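Local coordinates for outer membrane protein Omp121 (Bacteroides thetaiotaomicron, PDB 5FQ8) that probably takes up a substrate across the bacterial outer membrane as a metal-binding receptor of the TonB-dependent family, at residues Thr408-Ser413 / Ile451-Glu456; Gly482-Val487 / Met518-Leu523; Asp547-Leu552 / Gly595-Val600. All blocks are in the same frame, centred on the assembly; numbering follows the deposited sequence.

Interaction 1: Thr408-Ser413 / Ile451-Glu456; sequences TTTGQS and ITRRRE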
loop_
_atom_site.group_PDB
_atom_site.type_symbol
_atom_site.label_atom_id
_atom_site.label_comp_id
_atom_site.label_asym_id
_atom_site.label_seq_id
_atom_site.Cartn_x
_atom_site.Cartn_y
_atom_site.Cartn_z
ATOM N N THR B 408 22.233 14.059 1.631
ATOM C CA THR B 408 21.009 13.379 2.024
ATOM C C THR B 408 19.873 13.848 1.129
ATOM O O THR B 408 19.823 15.011 0.722
ATOM C CB THR B 408 20.678 13.629 3.507
ATOM O OG1 THR B 408 19.291 13.391 3.756
ATOM C CG2 THR B 408 20.999 15.043 3.898
ATOM N N THR B 409 18.969 12.924 0.819
ATOM C CA THR B 409 17.909 13.179 -0.138
ATOM C C THR B 409 16.661 12.441 0.284
ATOM O O THR B 409 16.726 11.281 0.683
ATOM C CB THR B 409 18.270 12.720 -1.553
ATOM O OG1 THR B 409 19.600 13.112 -1.885
ATOM C CG2 THR B 409 17.305 13.304 -2.553
ATOM N N THR B 410 15.529 13.108 0.139
ATOM C CA THR B 410 14.217 12.534 0.377
ATOM C C THR B 410 13.419 12.721 -0.906
ATOM O O THR B 410 13.144 13.847 -1.307
ATOM C CB THR B 410 13.547 13.207 1.580
ATOM O OG1 THR B 410 14.307 12.950 2.765
ATOM C CG2 THR B 410 12.135 12.700 1.766
ATOM N N GLY B 411 13.077 11.629 -1.570
ATOM C CA GLY B 411 12.304 11.683 -2.793
ATOM C C GLY B 411 11.009 10.929 -2.603
ATOM O O GLY B 411 10.939 9.995 -1.818
ATOM N N GLN B 412 9.982 11.346 -3.330
ATOM C CA GLN B 412 8.639 10.823 -3.129
ATOM C C GLN B 412 7.902 10.719 -4.451
ATOM O O GLN B 412 7.548 11.736 -5.039
ATOM C CB GLN B 412 7.862 11.701 -2.171
ATOM C CG GLN B 412 6.422 11.294 -2.021
ATOM C CD GLN B 412 5.662 12.221 -1.123
ATOM O OE1 GLN B 412 6.176 12.679 -0.120
ATOM N NE2 GLN B 412 4.444 12.530 -1.500
ATOM N N SER B 413 7.629 9.492 -4.885
ATOM C CA SER B 413 6.941 9.218 -6.137
ATOM C C SER B 413 5.443 9.096 -5.922
ATOM O O SER B 413 4.993 8.676 -4.865
ATOM C CB SER B 413 7.471 7.930 -6.750
ATOM O OG SER B 413 8.867 7.819 -6.573
ATOM N N ILE B 451 8.525 6.739 -0.799
ATOM C CA ILE B 451 9.357 7.780 -0.227
ATOM C C ILE B 451 10.730 7.178 -0.061
ATOM O O ILE B 451 10.903 6.224 0.699
ATOM C CB ILE B 451 8.808 8.307 1.106
ATOM C CG1 ILE B 451 7.594 9.180 0.875
ATOM C CG2 ILE B 451 9.842 9.111 1.834
ATOM C CD1 ILE B 451 7.198 9.880 2.072
ATOM N N THR B 452 11.702 7.700 -0.787
ATOM C CA THR B 452 13.057 7.200 -0.683
ATOM C C THR B 452 13.856 8.133 0.198
ATOM O O THR B 452 13.592 9.330 0.241
ATOM C CB THR B 452 13.723 7.069 -2.052
ATOM O OG1 THR B 452 12.768 6.653 -3.027
ATOM C CG2 THR B 452 14.817 6.047 -1.979
ATOM N N ARG B 453 14.805 7.572 0.927
ATOM C CA ARG B 453 15.693 8.344 1.776
ATOM C C ARG B 453 17.098 7.840 1.523
ATOM O O ARG B 453 17.390 6.672 1.789
ATOM C CB ARG B 453 15.329 8.206 3.248
ATOM C CG ARG B 453 14.067 8.901 3.667
ATOM C CD ARG B 453 13.887 8.767 5.162
ATOM N NE ARG B 453 14.980 9.336 5.944
ATOM C CZ ARG B 453 15.388 8.830 7.100
ATOM N NH1 ARG B 453 14.812 7.736 7.567
ATOM N NH2 ARG B 453 16.373 9.391 7.772
ATOM N N ARG B 454 17.950 8.711 0.994
ATOM C CA ARG B 454 19.340 8.413 0.700
ATOM C C ARG B 454 20.242 9.221 1.605
ATOM O O ARG B 454 19.921 10.349 1.961
ATOM C CB ARG B 454 19.680 8.753 -0.741
ATOM C CG ARG B 454 19.414 7.660 -1.698
ATOM C CD ARG B 454 19.682 8.081 -3.107
ATOM N NE ARG B 454 18.982 7.191 -4.013
ATOM C CZ ARG B 454 19.349 5.938 -4.254
ATOM N NH1 ARG B 454 20.419 5.429 -3.662
ATOM N NH2 ARG B 454 18.644 5.199 -5.091
ATOM N N ARG B 455 21.390 8.656 1.946
ATOM C CA ARG B 455 22.302 9.384 2.811
ATOM C C ARG B 455 23.712 8.827 2.718
ATOM O O ARG B 455 23.922 7.630 2.902
ATOM C CB ARG B 455 21.788 9.343 4.245
ATOM C CG ARG B 455 22.616 10.050 5.265
ATOM C CD ARG B 455 21.804 10.297 6.504
ATOM N NE ARG B 455 22.557 11.059 7.490
ATOM C CZ ARG B 455 23.170 10.521 8.536
ATOM N NH1 ARG B 455 23.111 9.212 8.743
ATOM N NH2 ARG B 455 23.832 11.299 9.379
ATOM N N GLU B 456 24.683 9.679 2.420
ATOM C CA GLU B 456 26.074 9.270 2.370
ATOM C C GLU B 456 26.899 10.217 3.219
ATOM O O GLU B 456 26.594 11.401 3.328
ATOM C CB GLU B 456 26.607 9.255 0.946
ATOM C CG GLU B 456 25.639 8.687 -0.094
ATOM C CD GLU B 456 26.204 8.732 -1.496
ATOM O OE1 GLU B 456 27.302 9.302 -1.650
ATOM O OE2 GLU B 456 25.565 8.200 -2.433
#
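Thr408-Ser413 and Ile451-Glu456 are antiparallel neighbours in the wall of the beta barrel of this TonB-dependent receptor, their axes 4.5 Å apart at closest and their directions 163° apart. Thr409 and Arg454 make a hydrogen-bonded pair. Arg454 N gives a nearly straight bond to Thr409 O (2.9 Å) in the carbonyl plane, whereas Thr409 N returns one to Arg454 O (3.0 Å) from above the plane of the Arg454 carbonyl. Thr409 CB and Arg454 CB are 4.3 Å apart, on the face they share with Thr452. Beyond this the Arg454 chain, extended from CG to NE, leads away from Thr409 and touches Asn110 and Ser112 in the plug. Ile451, which buries the most surface here, belongs to the other face, with Thr410, Gln412 and Arg453. That face meets the second subunit: Ile451 packs on its own copy there, and Gln412 OE1 is hydrogen-bonded to Arg453 NH1 of that subunit. Within the sheet, Ile451 and Gln412 form a non-hydrogen-bonded pair and run alongside each other in the same direction. With Gln412 CG anti to its backbone N (chi1 174°), Ile451 CG1 rests 3.8 Å from Gln412 CG, and the terminal Ile451 CD1 lies 3.7 Å from Gln412 OE1.

Interaction 2: Gly482-Val487 / Met518-Leu523; sequences GNERKV and MELRRL. With KR0 (3-decanoyloxypropyl decanoate), chain K.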
loop_
_atom_site.group_PDB
_atom_site.type_symbol
_atom_site.label_atom_id
_atom_site.label_comp_id
_atom_site.label_asym_id
_atom_site.label_seq_id
_atom_site.Cartn_x
_atom_site.Cartn_y
_atom_site.Cartn_z
ATOM N N GLY B 482 36.788 7.531 5.329
ATOM C CA GLY B 482 35.699 6.805 5.941
ATOM C C GLY B 482 34.399 7.097 5.234
ATOM O O GLY B 482 33.994 8.256 5.126
ATOM N N ASN B 483 33.738 6.063 4.743
ATOM C CA ASN B 483 32.566 6.222 3.900
ATOM C C ASN B 483 31.384 5.453 4.484
ATOM O O ASN B 483 31.555 4.367 5.038
ATOM C CB ASN B 483 32.870 5.745 2.491
ATOM C CG ASN B 483 31.829 6.173 1.502
ATOM O OD1 ASN B 483 31.102 5.354 0.942
ATOM N ND2 ASN B 483 31.738 7.471 1.286
ATOM N N GLU B 484 30.188 6.015 4.349
ATOM C CA GLU B 484 28.973 5.374 4.823
ATOM C C GLU B 484 27.845 5.770 3.889
ATOM O O GLU B 484 27.494 6.942 3.815
ATOM C CB GLU B 484 28.664 5.785 6.256
ATOM C CG GLU B 484 27.577 4.950 6.908
ATOM C CD GLU B 484 27.036 5.555 8.175
ATOM O OE1 GLU B 484 26.180 6.458 8.090
ATOM O OE2 GLU B 484 27.471 5.130 9.260
ATOM N N ARG B 485 27.269 4.810 3.186
ATOM C CA ARG B 485 26.203 5.087 2.234
ATOM C C ARG B 485 24.967 4.297 2.635
ATOM O O ARG B 485 25.064 3.109 2.944
ATOM C CB ARG B 485 26.646 4.751 0.804
ATOM C CG ARG B 485 27.734 5.669 0.277
ATOM C CD ARG B 485 28.088 5.395 -1.165
ATOM N NE ARG B 485 29.125 4.384 -1.269
ATOM C CZ ARG B 485 29.357 3.696 -2.368
ATOM N NH1 ARG B 485 28.618 3.925 -3.430
ATOM N NH2 ARG B 485 30.312 2.790 -2.403
ATOM N N LYS B 486 23.816 4.956 2.644
ATOM C CA LYS B 486 22.588 4.343 3.120
ATOM C C LYS B 486 21.438 4.764 2.229
ATOM O O LYS B 486 21.324 5.929 1.860
ATOM C CB LYS B 486 22.299 4.732 4.572
ATOM C CG LYS B 486 21.031 4.159 5.174
ATOM C CD LYS B 486 20.822 4.677 6.581
ATOM C CE LYS B 486 19.615 4.052 7.241
ATOM N NZ LYS B 486 19.280 4.653 8.557
ATOM N N VAL B 487 20.598 3.816 1.873
ATOM C CA VAL B 487 19.370 4.121 1.160
ATOM C C VAL B 487 18.270 3.313 1.815
ATOM O O VAL B 487 18.512 2.206 2.299
ATOM C CB VAL B 487 19.500 3.822 -0.348
ATOM C CG1 VAL B 487 20.040 2.454 -0.560
ATOM C CG2 VAL B 487 18.188 3.967 -1.045
ATOM N N MET B 518 15.912 -1.250 2.719
ATOM C CA MET B 518 17.016 -0.461 3.245
ATOM C C MET B 518 18.341 -1.161 2.990
ATOM O O MET B 518 18.448 -2.360 3.225
ATOM C CB MET B 518 16.872 -0.223 4.748
ATOM C CG MET B 518 18.158 0.296 5.356
ATOM S SD MET B 518 18.524 -0.371 6.952
ATOM C CE MET B 518 20.280 -0.157 7.020
ATOM N N GLU B 519 19.357 -0.409 2.554
ATOM C CA GLU B 519 20.720 -0.917 2.437
ATOM C C GLU B 519 21.693 -0.009 3.170
ATOM O O GLU B 519 21.480 1.196 3.272
ATOM C CB GLU B 519 21.190 -1.015 0.996
ATOM C CG GLU B 519 20.226 -1.591 0.032
ATOM C CD GLU B 519 20.749 -1.509 -1.352
ATOM O OE1 GLU B 519 21.657 -0.695 -1.556
ATOM O OE2 GLU B 519 20.282 -2.255 -2.230
ATOM N N LEU B 520 22.795 -0.589 3.635
ATOM C CA LEU B 520 23.822 0.167 4.338
ATOM C C LEU B 520 25.174 -0.474 4.092
ATOM O O LEU B 520 25.311 -1.691 4.184
ATOM C CB LEU B 520 23.528 0.217 5.828
ATOM C CG LEU B 520 24.486 0.985 6.717
ATOM C CD1 LEU B 520 24.370 2.435 6.402
ATOM C CD2 LEU B 520 24.144 0.751 8.160
ATOM N N ARG B 521 26.167 0.342 3.783
ATOM C CA ARG B 521 27.499 -0.155 3.482
ATOM C C ARG B 521 28.520 0.821 4.018
ATOM O O ARG B 521 28.301 2.029 4.008
ATOM C CB ARG B 521 27.707 -0.334 1.989
ATOM C CG ARG B 521 27.516 0.933 1.209
ATOM C CD ARG B 521 27.564 0.702 -0.280
ATOM N NE ARG B 521 28.813 0.093 -0.690
ATOM C CZ ARG B 521 28.986 -0.497 -1.860
ATOM N NH1 ARG B 521 27.982 -0.542 -2.716
ATOM N NH2 ARG B 521 30.153 -1.041 -2.164
ATOM N N ARG B 522 29.633 0.291 4.485
ATOM C CA ARG B 522 30.674 1.112 5.073
ATOM C C ARG B 522 32.024 0.731 4.493
ATOM O O ARG B 522 32.242 -0.403 4.065
ATOM C CB ARG B 522 30.695 0.983 6.586
ATOM C CG ARG B 522 29.519 1.645 7.254
ATOM C CD ARG B 522 29.621 1.621 8.764
ATOM N NE ARG B 522 28.505 2.346 9.353
ATOM C CZ ARG B 522 27.624 1.826 10.196
ATOM N NH1 ARG B 522 27.734 0.570 10.583
ATOM N NH2 ARG B 522 26.644 2.580 10.660
ATOM N N LEU B 523 32.923 1.704 4.475
ATOM C CA LEU B 523 34.263 1.501 3.959
ATOM C C LEU B 523 35.213 2.393 4.727
ATOM O O LEU B 523 34.878 3.528 5.062
ATOM C CB LEU B 523 34.333 1.822 2.470
ATOM C CG LEU B 523 35.699 1.712 1.801
ATOM C CD1 LEU B 523 35.938 0.312 1.317
ATOM C CD2 LEU B 523 35.771 2.663 0.660
HETATM C C1 KR0 K . 32.967 5.890 9.337
HETATM O O1 KR0 K . 34.116 6.667 9.667
HETATM C C2 KR0 K . 32.243 6.640 8.239
HETATM C C3 KR0 K . 30.955 7.243 8.753
HETATM C C4 KR0 K . 30.359 11.022 13.553
HETATM O O4 KR0 K . 31.180 8.368 9.596
HETATM C C5 KR0 K . 30.043 8.864 10.354
HETATM C C6 KR0 K . 31.408 11.976 12.972
HETATM C C7 KR0 K . 34.199 7.378 10.932
HETATM C C8 KR0 K . 31.344 13.399 13.532
HETATM O O8 KR0 K . 28.995 8.271 10.242
HETATM C C9 KR0 K . 32.329 14.339 12.827
HETATM O O9 KR0 K . 33.873 6.817 11.958
HETATM C C10 KR0 K . 30.114 10.076 11.247
HETATM C C11 KR0 K . 30.226 9.735 12.731
HETATM C C12 KR0 K . 34.683 8.803 10.996
HETATM C C13 KR0 K . 35.652 8.946 12.163
HETATM C C14 KR0 K . 32.575 15.636 13.608
HETATM C C15 KR0 K . 33.242 16.721 12.766
HETATM C C16 KR0 K . 33.265 18.066 13.453
HETATM C C17 KR0 K . 36.558 10.162 12.005
HETATM C C18 KR0 K . 36.091 11.373 12.803
HETATM C C19 KR0 K . 36.963 12.577 12.458
HETATM C C20 KR0 K . 36.814 13.748 13.425
HETATM C C21 KR0 K . 37.670 14.933 12.973
HETATM C C22 KR0 K . 37.906 15.939 14.100
HETATM C C23 KR0 K . 38.495 17.255 13.630
#
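Gly482-Val487 and Met518-Leu523 run antiparallel at 172°, axes 4.7 Å apart, with six backbone hydrogen bonds in the pairs Asn483-Leu523, Arg485-Arg521 and Val487-Glu519. Both bonds of the middle pair arrive nearly along the C=O axis. On the face of that pair, the Arg485 and Arg521 guanidiniums stack, offset toward their rims, with centres 4.2 Å apart and planes 23° off parallel. Arg485 NH2 lies over one face of the Arg521 group, 3.5 Å from Arg521 NE. Both chains bend at chi3 to lie flat. The two like charges would be expected to repel, but each group has an acceptor: Arg485 NE bonds to Asn483 OD1 (3.1 Å), tilted from the guanidinium plane, while Arg521 NH2 forms a salt bridge to Asp597. Asn483 also touches Arg156 of the plug, so this face looks into the barrel. The strands are neighbouring staves of the transmembrane beta barrel, and their outward face holds Glu484, Lys486, Leu520 and Arg522. There Arg522 grips Glu484 side-on: NE and NH2 both give bonds to Glu484 OE2, 3.0 Å each, with OE2 in the guanidinium plane. NE meets the anti lone pair, while NH2 comes from above the carboxylate plane. Leu520 CD2 covers part of one face of that guanidinium, and Leu520 CD1 touches Lys486 CB (3.6 Å) as the two side chains cross obliquely. The chain of another protein also packs on Met518, Leu520 and Arg522. The lipid-like KR0 also lies against Glu484, its C3 3.7 Å from Glu484 CB; a side chain at Gly482 would probably run into KR0 O1.

Interaction 3: Asp547-Leu552 / Gly595-Val600; sequences DWSSTL and GNDADV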
loop_
_atom_site.group_PDB
_atom_site.type_symbol
_atom_site.label_atom_id
_atom_site.label_comp_id
_atom_site.label_asym_id
_atom_site.label_seq_id
_atom_site.Cartn_x
_atom_site.Cartn_y
_atom_site.Cartn_z
ATOM N N ASP B 547 41.982 -0.485 1.587
ATOM C CA ASP B 547 40.604 -0.272 1.977
ATOM C C ASP B 547 40.107 -1.476 2.755
ATOM O O ASP B 547 40.623 -2.582 2.623
ATOM C CB ASP B 547 39.709 -0.053 0.762
ATOM C CG ASP B 547 39.931 1.269 0.120
ATOM O OD1 ASP B 547 40.486 2.148 0.791
ATOM O OD2 ASP B 547 39.549 1.431 -1.053
ATOM N N TRP B 548 39.103 -1.243 3.586
ATOM C CA TRP B 548 38.381 -2.303 4.275
ATOM C C TRP B 548 36.908 -2.087 3.996
ATOM O O TRP B 548 36.354 -1.053 4.368
ATOM C CB TRP B 548 38.648 -2.278 5.773
ATOM C CG TRP B 548 40.020 -2.647 6.196
ATOM C CD1 TRP B 548 40.431 -3.850 6.647
ATOM C CD2 TRP B 548 41.157 -1.784 6.268
ATOM N NE1 TRP B 548 41.756 -3.811 6.983
ATOM C CE2 TRP B 548 42.227 -2.548 6.759
ATOM C CE3 TRP B 548 41.379 -0.442 5.954
ATOM C CZ2 TRP B 548 43.497 -2.020 6.940
ATOM C CZ3 TRP B 548 42.640 0.078 6.136
ATOM C CH2 TRP B 548 43.682 -0.708 6.619
ATOM N N SER B 549 36.280 -3.037 3.329
ATOM C CA SER B 549 34.924 -2.851 2.847
ATOM C C SER B 549 33.946 -3.723 3.617
ATOM O O SER B 549 34.246 -4.871 3.959
ATOM C CB SER B 549 34.822 -3.166 1.367
ATOM O OG SER B 549 33.534 -2.843 0.896
ATOM N N SER B 550 32.767 -3.174 3.875
ATOM C CA SER B 550 31.743 -3.970 4.524
ATOM C C SER B 550 31.093 -4.972 3.581
ATOM O O SER B 550 30.509 -5.946 4.054
ATOM C CB SER B 550 30.681 -3.066 5.130
ATOM O OG SER B 550 29.624 -2.889 4.223
ATOM N N THR B 551 31.185 -4.783 2.270
ATOM C CA THR B 551 30.472 -5.658 1.359
ATOM C C THR B 551 31.302 -6.829 0.876
ATOM O O THR B 551 30.847 -7.564 -0.001
ATOM C CB THR B 551 29.952 -4.872 0.169
ATOM O OG1 THR B 551 31.041 -4.234 -0.489
ATOM C CG2 THR B 551 28.985 -3.830 0.621
ATOM N N LEU B 552 32.439 -7.020 1.403
ATOM C CA LEU B 552 33.194 -8.216 1.090
ATOM C C LEU B 552 33.159 -9.185 2.267
ATOM O O LEU B 552 32.903 -8.771 3.397
ATOM C CB LEU B 552 34.642 -7.853 0.748
ATOM C CG LEU B 552 34.854 -7.150 -0.603
ATOM C CD1 LEU B 552 36.275 -6.684 -0.777
ATOM C CD2 LEU B 552 34.470 -8.059 -1.750
ATOM N N GLY B 595 41.392 -1.089 -6.575
ATOM C CA GLY B 595 40.552 -2.138 -6.040
ATOM C C GLY B 595 39.088 -1.743 -5.968
ATOM O O GLY B 595 38.718 -0.585 -6.116
ATOM N N ASN B 596 38.242 -2.739 -5.724
ATOM C CA ASN B 596 36.813 -2.502 -5.641
ATOM C C ASN B 596 36.161 -3.614 -4.841
ATOM O O ASN B 596 36.661 -4.737 -4.789
ATOM C CB ASN B 596 36.190 -2.430 -7.029
ATOM C CG ASN B 596 34.825 -1.829 -7.019
ATOM O OD1 ASN B 596 34.475 -1.072 -6.137
ATOM N ND2 ASN B 596 34.043 -2.154 -8.020
ATOM N N ASP B 597 35.042 -3.285 -4.226
ATOM C CA ASP B 597 34.253 -4.236 -3.474
ATOM C C ASP B 597 32.993 -4.576 -4.257
ATOM O O ASP B 597 32.864 -4.259 -5.435
ATOM C CB ASP B 597 33.934 -3.675 -2.088
ATOM C CG ASP B 597 33.331 -2.283 -2.133
ATOM O OD1 ASP B 597 32.664 -1.928 -3.120
ATOM O OD2 ASP B 597 33.525 -1.532 -1.166
ATOM N N ALA B 598 32.041 -5.205 -3.592
ATOM C CA ALA B 598 30.816 -5.630 -4.238
ATOM C C ALA B 598 29.635 -4.809 -3.749
ATOM O O ALA B 598 29.741 -4.004 -2.827
ATOM C CB ALA B 598 30.578 -7.114 -3.985
ATOM N N ASP B 599 28.502 -5.016 -4.405
ATOM C CA ASP B 599 27.245 -4.444 -3.972
ATOM C C ASP B 599 26.831 -5.059 -2.633
ATOM O O ASP B 599 27.391 -6.057 -2.179
ATOM C CB ASP B 599 26.187 -4.676 -5.046
ATOM C CG ASP B 599 25.144 -3.595 -5.078
ATOM O OD1 ASP B 599 24.820 -3.057 -3.998
ATOM O OD2 ASP B 599 24.649 -3.291 -6.185
ATOM N N VAL B 600 25.840 -4.450 -1.984
ATOM C CA VAL B 600 25.515 -4.881 -0.631
ATOM C C VAL B 600 24.892 -6.270 -0.638
ATOM O O VAL B 600 24.181 -6.659 -1.577
ATOM C CB VAL B 600 24.583 -3.891 0.083
ATOM C CG1 VAL B 600 25.368 -2.733 0.588
ATOM C CG2 VAL B 600 23.487 -3.443 -0.837
#
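Ser549 holds OG anti to its backbone N (chi1 -174°), Asp597 sets CG in the crowded position between its backbone N and carbonyl carbon (chi1 52°), and Thr551 puts OG1 in the same crowded position (chi1 58°); together these torsions bring a hydroxyl to a carboxylate and another to a backbone carbonyl. Ser549 OG donates to Asp597 OD2 at 2.4 Å, approaching from above the carboxylate plane. The same OG takes a weak bond from Thr551 N (3.3 Å), an ST turn, which ties the chain after the strand back onto the serine. Thr551 OG1 donates to Ala598 O (2.7 Å), again from above the carbonyl plane, and also lies 3.4 Å from Asp597 CB. Apolar branches close the sides: Leu552 crosses Asp597 at about a right angle, its CG 3.9 Å from Asp597 CB, and Thr551 CG2 meets Val600 CG1 at 3.8 Å. Val600 is steadied in turn by its own N, bonded to Asp599 OD1. An alanine in place of Asp597 would remove the acceptor of Ser549 OG and the salt-bridge partner of Arg521, and would probably loosen the attachment of the 595-600 segment to the turn at 549-552. Most of the touching residues are buried. The contact joins the chain where it leaves two strands of the barrel, 538-549 and 582-596, which are not direct partners, since strand 558-569 pairs with both. Phe559 of that intervening strand packs on Ser549 and Leu552, Arg521 of strand 513-534 on Thr551 and Val600, and Ile676 of strand 661-680 on Leu552 and Ala598.

The three contacts follow one another along the chain and round the barrel. Interactions 1 and 2 are strand-to-strand pairings, joined where Arg455 O and Lys486 N probably share a hydrogen bond, 2.7 Å apart, between strands 446-469 and 472-495. Interaction 3 is turn and loop chemistry, touching interaction 2 through the Arg521-Asp597 salt bridge and a probable bond from Ser550 N to Arg522 O. Interaction 1 is partly buried, with one face against the second subunit; interaction 2 is a surface contact, dominated by charged side chains beside KR0 and another protein; interaction 3 is buried, and side-chain hydroxyls and a carboxylate replace backbone pairing. Interactions 1 and 3 do not touch.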